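Local coordinates for protein phospholethanolamine N-methyltransferase 2 (Haemonchus contortus, PDB 4KRI) that probably methylates phosphomonomethylethanolamine with S-adenosylmethionine as methyl donor, in the nematode route to phosphocholine, at residues L83-R92 with L118-L127; T305-L316 with I355-F364. One frame throughout, in Å; residues are numbered along the deposited sequence.

Contact 1: residues L83-R92 with L118-L127; sequences LDKFITAALR and LTDYFDVFRL
Ile87 is wedged among three aromatic rings, Tyr121, Phe122 and Phe125. Its CB stands 4.2 Å from the centroid of the Phe125 ring and 9° off the normal, a CH-pi contact squarely over the face, while CG2 lies against CD2 of the same ring. The tip of the other branch, CD1, comes to the edges of the other two rings, 3.7 Å from Phe122 CD1 and close to Tyr121 CD2. One turn earlier Leu83 splits its methyls: CD2 slides over the face of the tyrosine, 3.6 Å from Tyr121 CD2, and CD1 meets the edge of Phe122. This is helix 80-93 against helix 114-124, in positions consistent with two successive helices on one side of a class I methyltransferase-like sheet. Phe125 is where the second helix ends; with CG anti to the backbone N (chi1 -162°), its ring still reaches the first. Beyond it the chain enters strand 127-129, paired with strand 132-143, and Leu127 packs with CB 4.0 Å from Leu91 CD1 and CD2 against Arg92 CG. The outer edge is polar. Tyr121 OH donates to Asp84 OD1 at 2.6 Å on the syn side, ring and carboxylate nearly coplanar. Thr88 OG1, 3.4 Å from Phe125 CZ, donates a hydrogen bond to Asp84 O, which also takes the helical bond from Thr88 N on the opposite face of the carbonyl.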
loop_
_atom_site.group_PDB
_atom_site.type_symbol
_atom_site.label_atom_id
_atom_site.label_comp_id
_atom_site.label_asym_id
_atom_site.label_seq_id
_atom_site.Cartn_x
_atom_site.Cartn_y
_atom_site.Cartn_z
ATOM N N LEU A 83 -12.992 10.276 19.809
ATOM C CA LEU A 83 -12.544 10.232 18.416
ATOM C C LEU A 83 -13.644 10.757 17.494
ATOM O O LEU A 83 -13.369 11.496 16.552
ATOM C CB LEU A 83 -12.121 8.812 18.014
ATOM C CG LEU A 83 -11.531 8.634 16.608
ATOM C CD1 LEU A 83 -10.262 9.441 16.441
ATOM C CD2 LEU A 83 -11.256 7.176 16.310
ATOM N N ASP A 84 -14.891 10.403 17.783
ATOM C CA ASP A 84 -16.009 10.880 16.967
ATOM C C ASP A 84 -16.146 12.404 17.033
ATOM O O ASP A 84 -16.443 13.052 16.026
ATOM C CB ASP A 84 -17.323 10.239 17.415
ATOM C CG ASP A 84 -17.410 8.772 17.065
ATOM O OD1 ASP A 84 -16.660 8.307 16.180
ATOM O OD2 ASP A 84 -18.252 8.083 17.675
ATOM N N LYS A 85 -15.955 12.969 18.219
ATOM C CA LYS A 85 -15.974 14.422 18.368
ATOM C C LYS A 85 -14.887 15.078 17.523
ATOM O O LYS A 85 -15.125 16.105 16.888
ATOM C CB LYS A 85 -15.850 14.837 19.840
ATOM C CG LYS A 85 -17.188 15.076 20.494
ATOM C CD LYS A 85 -17.101 14.969 22.003
ATOM C CE LYS A 85 -18.475 15.157 22.630
ATOM N NZ LYS A 85 -19.050 16.489 22.273
ATOM N N PHE A 86 -13.701 14.477 17.504
ATOM C CA PHE A 86 -12.603 15.028 16.718
ATOM C C PHE A 86 -12.879 14.954 15.226
ATOM O O PHE A 86 -12.665 15.924 14.509
ATOM C CB PHE A 86 -11.275 14.320 17.001
ATOM C CG PHE A 86 -10.250 14.543 15.926
ATOM C CD1 PHE A 86 -9.581 15.754 15.830
ATOM C CD2 PHE A 86 -9.980 13.559 14.989
ATOM C CE1 PHE A 86 -8.647 15.975 14.822
ATOM C CE2 PHE A 86 -9.051 13.773 13.981
ATOM C CZ PHE A 86 -8.378 14.983 13.904
ATOM N N ILE A 87 -13.322 13.797 14.746
ATOM C CA ILE A 87 -13.550 13.656 13.305
ATOM C C ILE A 87 -14.626 14.632 12.864
ATOM O O ILE A 87 -14.522 15.251 11.803
ATOM C CB ILE A 87 -13.952 12.234 12.920
ATOM C CG1 ILE A 87 -12.855 11.260 13.343
ATOM C CG2 ILE A 87 -14.184 12.140 11.418
ATOM C CD1 ILE A 87 -13.231 9.795 13.183
ATOM N N THR A 88 -15.652 14.766 13.697
ATOM C CA THR A 88 -16.724 15.719 13.451
ATOM C C THR A 88 -16.179 17.138 13.359
ATOM O O THR A 88 -16.479 17.861 12.409
ATOM C CB THR A 88 -17.790 15.640 14.551
ATOM O OG1 THR A 88 -18.368 14.331 14.538
ATOM C CG2 THR A 88 -18.882 16.672 14.316
ATOM N N ALA A 89 -15.354 17.525 14.324
ATOM C CA ALA A 89 -14.833 18.892 14.369
ATOM C C ALA A 89 -13.880 19.129 13.203
ATOM O O ALA A 89 -13.841 20.215 12.628
ATOM C CB ALA A 89 -14.131 19.155 15.700
ATOM N N ALA A 90 -13.103 18.110 12.856
ATOM C CA ALA A 90 -12.181 18.228 11.730
ATOM C C ALA A 90 -12.934 18.453 10.422
ATOM O O ALA A 90 -12.577 19.334 9.642
ATOM C CB ALA A 90 -11.286 16.996 11.639
ATOM N N LEU A 91 -13.984 17.667 10.193
ATOM C CA LEU A 91 -14.816 17.823 9.002
ATOM C C LEU A 91 -15.486 19.191 8.949
ATOM O O LEU A 91 -15.539 19.816 7.886
ATOM C CB LEU A 91 -15.870 16.713 8.930
ATOM C CG LEU A 91 -15.314 15.353 8.491
ATOM C CD1 LEU A 91 -16.334 14.245 8.749
ATOM C CD2 LEU A 91 -14.942 15.375 7.009
ATOM N N ARG A 92 -15.995 19.669 10.080
ATOM C CA ARG A 92 -16.633 20.982 10.075
ATOM C C ARG A 92 -15.645 22.103 9.745
ATOM O O ARG A 92 -16.006 23.082 9.096
ATOM C CB ARG A 92 -17.346 21.256 11.405
ATOM C CG ARG A 92 -18.601 20.417 11.582
ATOM C CD ARG A 92 -19.317 20.721 12.896
ATOM N NE ARG A 92 -20.448 19.815 13.092
ATOM C CZ ARG A 92 -21.027 19.561 14.265
ATOM N NH1 ARG A 92 -20.586 20.144 15.375
ATOM N NH2 ARG A 92 -22.049 18.712 14.325
ATOM N N LEU A 118 -7.871 2.313 12.670
ATOM C CA LEU A 118 -8.060 3.756 12.599
ATOM C C LEU A 118 -8.369 4.181 11.166
ATOM O O LEU A 118 -9.284 4.985 10.929
ATOM C CB LEU A 118 -6.824 4.482 13.125
ATOM C CG LEU A 118 -6.711 4.559 14.643
ATOM C CD1 LEU A 118 -5.399 5.220 15.005
ATOM C CD2 LEU A 118 -7.884 5.354 15.216
ATOM N N THR A 119 -7.632 3.622 10.209
ATOM C CA THR A 119 -7.842 3.965 8.807
ATOM C C THR A 119 -9.264 3.628 8.385
ATOM O O THR A 119 -9.941 4.437 7.735
ATOM C CB THR A 119 -6.830 3.240 7.906
ATOM O OG1 THR A 119 -5.507 3.543 8.369
ATOM C CG2 THR A 119 -6.971 3.690 6.458
ATOM N N ASP A 120 -9.738 2.449 8.776
ATOM C CA ASP A 120 -11.109 2.063 8.451
ATOM C C ASP A 120 -12.114 2.992 9.128
ATOM O O ASP A 120 -13.121 3.368 8.534
ATOM C CB ASP A 120 -11.379 0.611 8.859
ATOM C CG ASP A 120 -10.731 -0.393 7.920
ATOM O OD1 ASP A 120 -10.396 -0.021 6.773
ATOM O OD2 ASP A 120 -10.572 -1.566 8.331
ATOM N N TYR A 121 -11.828 3.374 10.367
ATOM C CA TYR A 121 -12.728 4.239 11.120
ATOM C C TYR A 121 -12.887 5.595 10.429
ATOM O O TYR A 121 -13.999 6.110 10.296
ATOM C CB TYR A 121 -12.193 4.437 12.535
ATOM C CG TYR A 121 -13.246 4.808 13.554
ATOM C CD1 TYR A 121 -13.872 3.829 14.312
ATOM C CD2 TYR A 121 -13.604 6.130 13.767
ATOM C CE1 TYR A 121 -14.828 4.154 15.250
ATOM C CE2 TYR A 121 -14.568 6.468 14.702
ATOM C CZ TYR A 121 -15.175 5.474 15.440
ATOM O OH TYR A 121 -16.133 5.788 16.380
ATOM N N PHE A 122 -11.767 6.176 10.006
ATOM C CA PHE A 122 -11.786 7.453 9.298
ATOM C C PHE A 122 -12.529 7.315 7.969
ATOM O O PHE A 122 -13.251 8.229 7.547
ATOM C CB PHE A 122 -10.354 7.918 9.013
ATOM C CG PHE A 122 -9.561 8.248 10.241
ATOM C CD1 PHE A 122 -10.185 8.731 11.380
ATOM C CD2 PHE A 122 -8.180 8.077 10.252
ATOM C CE1 PHE A 122 -9.451 9.046 12.514
ATOM C CE2 PHE A 122 -7.444 8.385 11.377
ATOM C CZ PHE A 122 -8.084 8.866 12.515
ATOM N N ASP A 123 -12.354 6.171 7.315
ATOM C CA ASP A 123 -12.896 5.963 5.965
ATOM C C ASP A 123 -14.416 5.793 5.980
ATOM O O ASP A 123 -15.097 6.076 4.991
ATOM C CB ASP A 123 -12.227 4.744 5.316
ATOM C CG ASP A 123 -12.298 4.764 3.794
ATOM O OD1 ASP A 123 -12.134 5.844 3.184
ATOM O OD2 ASP A 123 -12.516 3.690 3.200
ATOM N N VAL A 124 -14.938 5.337 7.114
ATOM C CA VAL A 124 -16.351 4.990 7.249
ATOM C C VAL A 124 -17.189 6.143 7.812
ATOM O O VAL A 124 -18.372 6.275 7.492
ATOM C CB VAL A 124 -16.495 3.709 8.120
ATOM C CG1 VAL A 124 -17.889 3.566 8.690
ATOM C CG2 VAL A 124 -16.118 2.476 7.303
ATOM N N PHE A 125 -16.570 6.985 8.633
ATOM C CA PHE A 125 -17.293 8.066 9.309
ATOM C C PHE A 125 -18.027 9.019 8.355
ATOM O O PHE A 125 -17.477 9.462 7.350
ATOM C CB PHE A 125 -16.356 8.860 10.227
ATOM C CG PHE A 125 -17.077 9.684 11.258
ATOM C CD1 PHE A 125 -17.323 9.172 12.524
ATOM C CD2 PHE A 125 -17.512 10.969 10.965
ATOM C CE1 PHE A 125 -17.990 9.924 13.479
ATOM C CE2 PHE A 125 -18.181 11.730 11.915
ATOM C CZ PHE A 125 -18.417 11.209 13.177
ATOM N N ARG A 126 -19.277 9.324 8.683
ATOM C CA ARG A 126 -20.071 10.241 7.870
ATOM C C ARG A 126 -20.701 11.327 8.736
ATOM O O ARG A 126 -21.136 11.067 9.857
ATOM C CB ARG A 126 -21.157 9.476 7.099
ATOM C CG ARG A 126 -20.635 8.558 5.997
ATOM C CD ARG A 126 -19.972 9.342 4.874
ATOM N NE ARG A 126 -19.407 8.471 3.841
ATOM C CZ ARG A 126 -18.135 8.086 3.798
ATOM N NH1 ARG A 126 -17.280 8.490 4.736
ATOM N NH2 ARG A 126 -17.710 7.305 2.815
ATOM N N LEU A 127 -20.734 12.552 8.219
ATOM C CA LEU A 127 -21.353 13.661 8.937
ATOM C C LEU A 127 -22.392 14.333 8.056
ATOM O O LEU A 127 -22.133 14.613 6.885
ATOM C CB LEU A 127 -20.291 14.684 9.359
ATOM C CG LEU A 127 -20.814 15.950 10.031
ATOM C CD1 LEU A 127 -21.511 15.598 11.326
ATOM C CD2 LEU A 127 -19.676 16.955 10.274
#

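Contact 2: residues T305-L316 with I355-F364; sequences TDKLFSRIYRAL and IEEIAKKTGF
The CA atoms of Asp306 and Ser310 lie nearest those of Ile358 and Thr362 where helices 305-315 and 355-362 pass 9.5 Å apart, axis to axis, at 46°, with the CA atoms of Ser310 and Thr362 separated by 5.8 Å. Phe309 is the knob, set into a hole formed by Ile355, Ile358, Ala359 and Thr362. Its ring edge points at Ala359 CA, Ile358 CG2 lies 3.8 Å from Phe309 CD2, and Ile355 CG2 touches Phe309 CZ at the far end. Thr305 CG2, from its own helix, lies over one face of the ring. Thr305 CB in turn meets Ile358 CD1. Both helices pack on strand 320-329, Phe309 on Ile324 and Ile355 on Met326, side by side on the Rossmann-like methyltransferase sheet, although helix 336-345 comes between them in the chain. The second helix stops in a Schellman motif: Gly363 takes positive phi, Phe364 N returns to Ala359 O, and the Phe364 ring is turned back against the first helix. There Tyr313 directs its edge at the Phe364 face, a T-shaped pair with centroids 5.2 Å apart and planes at 76°, while Ile312 CG2 and Leu316 CD1 sit at the Phe364 edge, the latter 3.7 Å from Phe364 CE1. Thr362 uses one branch for apolar packing and the other for polar bonds. CG2, anti to the backbone N, rests against Phe309 O and Tyr313 CB, and OG1 bonds to Ile358 O at 2.7 Å. A water 2.7 Å from Thr362 OG1 also binds Asp306 O, bridging the helices on their outer side.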
loop_
_atom_site.group_PDB
_atom_site.type_symbol
_atom_site.label_atom_id
_atom_site.label_comp_id
_atom_site.label_asym_id
_atom_site.label_seq_id
_atom_site.Cartn_x
_atom_site.Cartn_y
_atom_site.Cartn_z
ATOM N N THR A 305 -3.605 -0.699 -16.701
ATOM C CA THR A 305 -2.179 -0.984 -16.896
ATOM C C THR A 305 -1.413 0.185 -17.527
ATOM O O THR A 305 -0.278 0.484 -17.126
ATOM C CB THR A 305 -1.984 -2.245 -17.752
ATOM O OG1 THR A 305 -2.877 -3.269 -17.301
ATOM C CG2 THR A 305 -0.553 -2.744 -17.651
ATOM N N ASP A 306 -2.027 0.854 -18.505
ATOM C CA ASP A 306 -1.411 2.044 -19.116
ATOM C C ASP A 306 -1.034 3.112 -18.078
ATOM O O ASP A 306 0.084 3.638 -18.090
ATOM C CB ASP A 306 -2.342 2.655 -20.165
ATOM C CG ASP A 306 -1.776 3.926 -20.789
ATOM O OD1 ASP A 306 -2.112 5.034 -20.304
ATOM O OD2 ASP A 306 -1.001 3.821 -21.772
ATOM N N LYS A 307 -1.970 3.439 -17.190
ATOM C CA LYS A 307 -1.701 4.446 -16.174
ATOM C C LYS A 307 -0.588 3.964 -15.255
ATOM O O LYS A 307 0.314 4.724 -14.932
ATOM C CB LYS A 307 -2.964 4.773 -15.361
ATOM C CG LYS A 307 -2.709 5.776 -14.232
ATOM C CD LYS A 307 -3.927 5.989 -13.347
ATOM C CE LYS A 307 -4.930 6.935 -13.984
ATOM N NZ LYS A 307 -5.890 7.484 -12.974
ATOM N N LEU A 308 -0.661 2.703 -14.842
ATOM C CA LEU A 308 0.348 2.141 -13.947
ATOM C C LEU A 308 1.723 2.203 -14.577
ATOM O O LEU A 308 2.688 2.622 -13.933
ATOM C CB LEU A 308 0.023 0.689 -13.608
ATOM C CG LEU A 308 1.054 0.027 -12.694
ATOM C CD1 LEU A 308 1.017 0.622 -11.300
ATOM C CD2 LEU A 308 0.789 -1.462 -12.650
ATOM N N PHE A 309 1.815 1.786 -15.837
ATOM C CA PHE A 309 3.109 1.793 -16.519
ATOM C C PHE A 309 3.676 3.197 -16.698
ATOM O O PHE A 309 4.889 3.386 -16.584
ATOM C CB PHE A 309 3.050 1.041 -17.865
ATOM C CG PHE A 309 3.192 -0.465 -17.739
ATOM C CD1 PHE A 309 2.780 -1.133 -16.594
ATOM C CD2 PHE A 309 3.753 -1.204 -18.770
ATOM C CE1 PHE A 309 2.904 -2.519 -16.484
ATOM C CE2 PHE A 309 3.880 -2.589 -18.670
ATOM C CZ PHE A 309 3.466 -3.244 -17.520
ATOM N N SER A 310 2.820 4.187 -16.961
ATOM C CA SER A 310 3.300 5.571 -17.080
ATOM C C SER A 310 3.797 6.100 -15.734
ATOM O O SER A 310 4.784 6.839 -15.672
ATOM C CB SER A 310 2.215 6.496 -17.632
ATOM O OG SER A 310 1.237 6.752 -16.643
ATOM N N ARG A 311 3.118 5.709 -14.654
ATOM C CA ARG A 311 3.554 6.095 -13.314
ATOM C C ARG A 311 4.889 5.449 -12.929
ATOM O O ARG A 311 5.753 6.088 -12.311
ATOM C CB ARG A 311 2.493 5.720 -12.281
ATOM C CG ARG A 311 1.186 6.465 -12.420
ATOM C CD ARG A 311 0.712 6.879 -11.033
ATOM N NE ARG A 311 -0.531 7.647 -11.040
ATOM C CZ ARG A 311 -0.685 8.820 -11.645
ATOM N NH1 ARG A 311 0.320 9.363 -12.320
ATOM N NH2 ARG A 311 -1.853 9.449 -11.585
ATOM N N ILE A 312 5.058 4.187 -13.294
ATOM C CA ILE A 312 6.323 3.492 -13.083
ATOM C C ILE A 312 7.442 4.152 -13.880
ATOM O O ILE A 312 8.530 4.402 -13.355
ATOM C CB ILE A 312 6.201 1.999 -13.474
ATOM C CG1 ILE A 312 5.348 1.253 -12.455
ATOM C CG2 ILE A 312 7.573 1.357 -13.637
ATOM C CD1 ILE A 312 5.001 -0.162 -12.874
ATOM N N TYR A 313 7.184 4.428 -15.158
ATOM C CA TYR A 313 8.160 5.111 -15.995
ATOM C C TYR A 313 8.588 6.438 -15.370
ATOM O O TYR A 313 9.778 6.772 -15.337
ATOM C CB TYR A 313 7.557 5.333 -17.387
ATOM C CG TYR A 313 8.517 5.884 -18.406
ATOM C CD1 TYR A 313 9.177 5.039 -19.282
ATOM C CD2 TYR A 313 8.755 7.249 -18.505
ATOM C CE1 TYR A 313 10.056 5.546 -20.239
ATOM C CE2 TYR A 313 9.633 7.759 -19.451
ATOM C CZ TYR A 313 10.279 6.897 -20.312
ATOM O OH TYR A 313 11.154 7.393 -21.257
ATOM N N ARG A 314 7.616 7.194 -14.868
ATOM C CA ARG A 314 7.890 8.501 -14.265
ATOM C C ARG A 314 8.796 8.371 -13.028
ATOM O O ARG A 314 9.731 9.168 -12.843
ATOM C CB ARG A 314 6.566 9.162 -13.863
ATOM C CG ARG A 314 6.706 10.462 -13.093
ATOM C CD ARG A 314 5.330 11.059 -12.799
ATOM N NE ARG A 314 5.421 12.333 -12.090
ATOM C CZ ARG A 314 5.518 12.436 -10.767
ATOM N NH1 ARG A 314 5.537 11.336 -10.019
ATOM N NH2 ARG A 314 5.598 13.631 -10.191
ATOM N N ALA A 315 8.534 7.354 -12.213
ATOM C CA ALA A 315 9.237 7.199 -10.937
ATOM C C ALA A 315 10.662 6.667 -11.093
ATOM O O ALA A 315 11.505 6.890 -10.227
ATOM C CB ALA A 315 8.438 6.299 -10.002
ATOM N N LEU A 316 10.924 5.951 -12.189
ATOM C CA LEU A 316 12.266 5.407 -12.430
ATOM C C LEU A 316 13.254 6.492 -12.809
ATOM O O LEU A 316 12.905 7.435 -13.529
ATOM C CB LEU A 316 12.236 4.368 -13.559
ATOM C CG LEU A 316 11.734 2.968 -13.237
ATOM C CD1 LEU A 316 11.504 2.176 -14.527
ATOM C CD2 LEU A 316 12.761 2.261 -12.371
ATOM N N ILE A 355 0.962 -6.656 -22.723
ATOM C CA ILE A 355 1.931 -6.025 -21.838
ATOM C C ILE A 355 3.038 -5.368 -22.652
ATOM O O ILE A 355 3.417 -4.224 -22.392
ATOM C CB ILE A 355 2.508 -7.050 -20.852
ATOM C CG1 ILE A 355 1.398 -7.541 -19.924
ATOM C CG2 ILE A 355 3.627 -6.427 -20.027
ATOM C CD1 ILE A 355 0.808 -6.422 -19.058
ATOM N N GLU A 356 3.534 -6.064 -23.672
ATOM C CA GLU A 356 4.600 -5.483 -24.487
ATOM C C GLU A 356 4.129 -4.230 -25.241
ATOM O O GLU A 356 4.867 -3.252 -25.332
ATOM C CB GLU A 356 5.188 -6.509 -25.458
ATOM C CG GLU A 356 6.460 -6.020 -26.148
ATOM C CD GLU A 356 7.157 -7.112 -26.939
ATOM O OE1 GLU A 356 6.726 -8.285 -26.853
ATOM O OE2 GLU A 356 8.139 -6.798 -27.647
ATOM N N GLU A 357 2.902 -4.265 -25.766
ATOM C CA GLU A 357 2.315 -3.111 -26.458
ATOM C C GLU A 357 2.279 -1.882 -25.557
ATOM O O GLU A 357 2.672 -0.779 -25.959
ATOM C CB GLU A 357 0.880 -3.430 -26.911
ATOM C CG GLU A 357 0.749 -4.384 -28.083
ATOM C CD GLU A 357 -0.676 -4.903 -28.245
ATOM O OE1 GLU A 357 -1.564 -4.502 -27.456
ATOM O OE2 GLU A 357 -0.910 -5.726 -29.149
ATOM N N ILE A 358 1.800 -2.080 -24.333
ATOM C CA ILE A 358 1.695 -0.989 -23.370
ATOM C C ILE A 358 3.077 -0.464 -22.987
ATOM O O ILE A 358 3.290 0.747 -22.886
ATOM C CB ILE A 358 0.896 -1.429 -22.131
ATOM C CG1 ILE A 358 -0.541 -1.765 -22.546
ATOM C CG2 ILE A 358 0.902 -0.337 -21.073
ATOM C CD1 ILE A 358 -1.320 -2.537 -21.498
ATOM N N ALA A 359 4.030 -1.370 -22.814
ATOM C CA ALA A 359 5.369 -0.953 -22.407
ATOM C C ALA A 359 6.046 -0.140 -23.505
ATOM O O ALA A 359 6.740 0.840 -23.218
ATOM C CB ALA A 359 6.216 -2.158 -22.025
ATOM N N LYS A 360 5.845 -0.542 -24.760
ATOM C CA LYS A 360 6.385 0.225 -25.879
ATOM C C LYS A 360 5.787 1.632 -25.951
ATOM O O LYS A 360 6.516 2.620 -26.119
ATOM C CB LYS A 360 6.153 -0.512 -27.203
ATOM C CG LYS A 360 7.083 -1.687 -27.424
ATOM C CD LYS A 360 7.487 -1.796 -28.888
ATOM C CE LYS A 360 8.376 -3.003 -29.110
ATOM N NZ LYS A 360 7.720 -4.232 -28.599
ATOM N N LYS A 361 4.465 1.715 -25.819
ATOM C CA LYS A 361 3.759 3.003 -25.856
ATOM C C LYS A 361 4.237 3.933 -24.744
ATOM O O LYS A 361 4.398 5.147 -24.949
ATOM C CB LYS A 361 2.244 2.781 -25.742
ATOM C CG LYS A 361 1.413 4.068 -25.690
ATOM C CD LYS A 361 1.271 4.710 -27.066
ATOM C CE LYS A 361 0.357 5.936 -27.032
ATOM N NZ LYS A 361 1.021 7.152 -26.471
ATOM N N THR A 362 4.479 3.349 -23.573
ATOM C CA THR A 362 4.963 4.095 -22.411
ATOM C C THR A 362 6.365 4.662 -22.626
ATOM O O THR A 362 6.727 5.711 -22.076
ATOM C CB THR A 362 4.984 3.181 -21.176
ATOM O OG1 THR A 362 3.678 2.639 -20.969
ATOM C CG2 THR A 362 5.391 3.968 -19.945
ATOM N N GLY A 363 7.163 3.970 -23.429
ATOM C CA GLY A 363 8.487 4.471 -23.749
ATOM C C GLY A 363 9.632 3.623 -23.223
ATOM O O GLY A 363 10.799 4.020 -23.325
ATOM N N PHE A 364 9.302 2.460 -22.666
ATOM C CA PHE A 364 10.317 1.521 -22.197
ATOM C C PHE A 364 11.099 0.916 -23.362
ATOM O O PHE A 364 10.562 0.745 -24.459
ATOM C CB PHE A 364 9.668 0.400 -21.384
ATOM C CG PHE A 364 9.224 0.830 -20.015
ATOM C CD1 PHE A 364 10.162 1.083 -19.018
ATOM C CD2 PHE A 364 7.876 0.977 -19.718
ATOM C CE1 PHE A 364 9.757 1.481 -17.760
ATOM C CE2 PHE A 364 7.474 1.371 -18.450
ATOM C CZ PHE A 364 8.416 1.615 -17.480
HETATM O O HOH W 1 1.603 4.257 -20.484
HETATM O O HOH W 2 0.048 5.955 -23.404
#

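Contacts 1 and 2 lie on opposite sides of the chain's centre, about 17 Å apart at their nearest atoms, and share no helix or strand. They may nevertheless be counterparts in the two domains: each sets side by side two helices that flank a sheet strand in sequence, directly in contact 1, with helix 336-345 intervening in contact 2. Both are partly buried, with aromatic rings inside and polar groups outside. Contact 1 has wider-spaced axes and a direct tyrosine-aspartate bond; contact 2 is closer, uses a phenylalanine knob and joins its polar groups through water. Only contact 2 belongs to the domain that holds S-adenosylhomocysteine; the side chain of Ile312 is about 10 Å from the bound SAH.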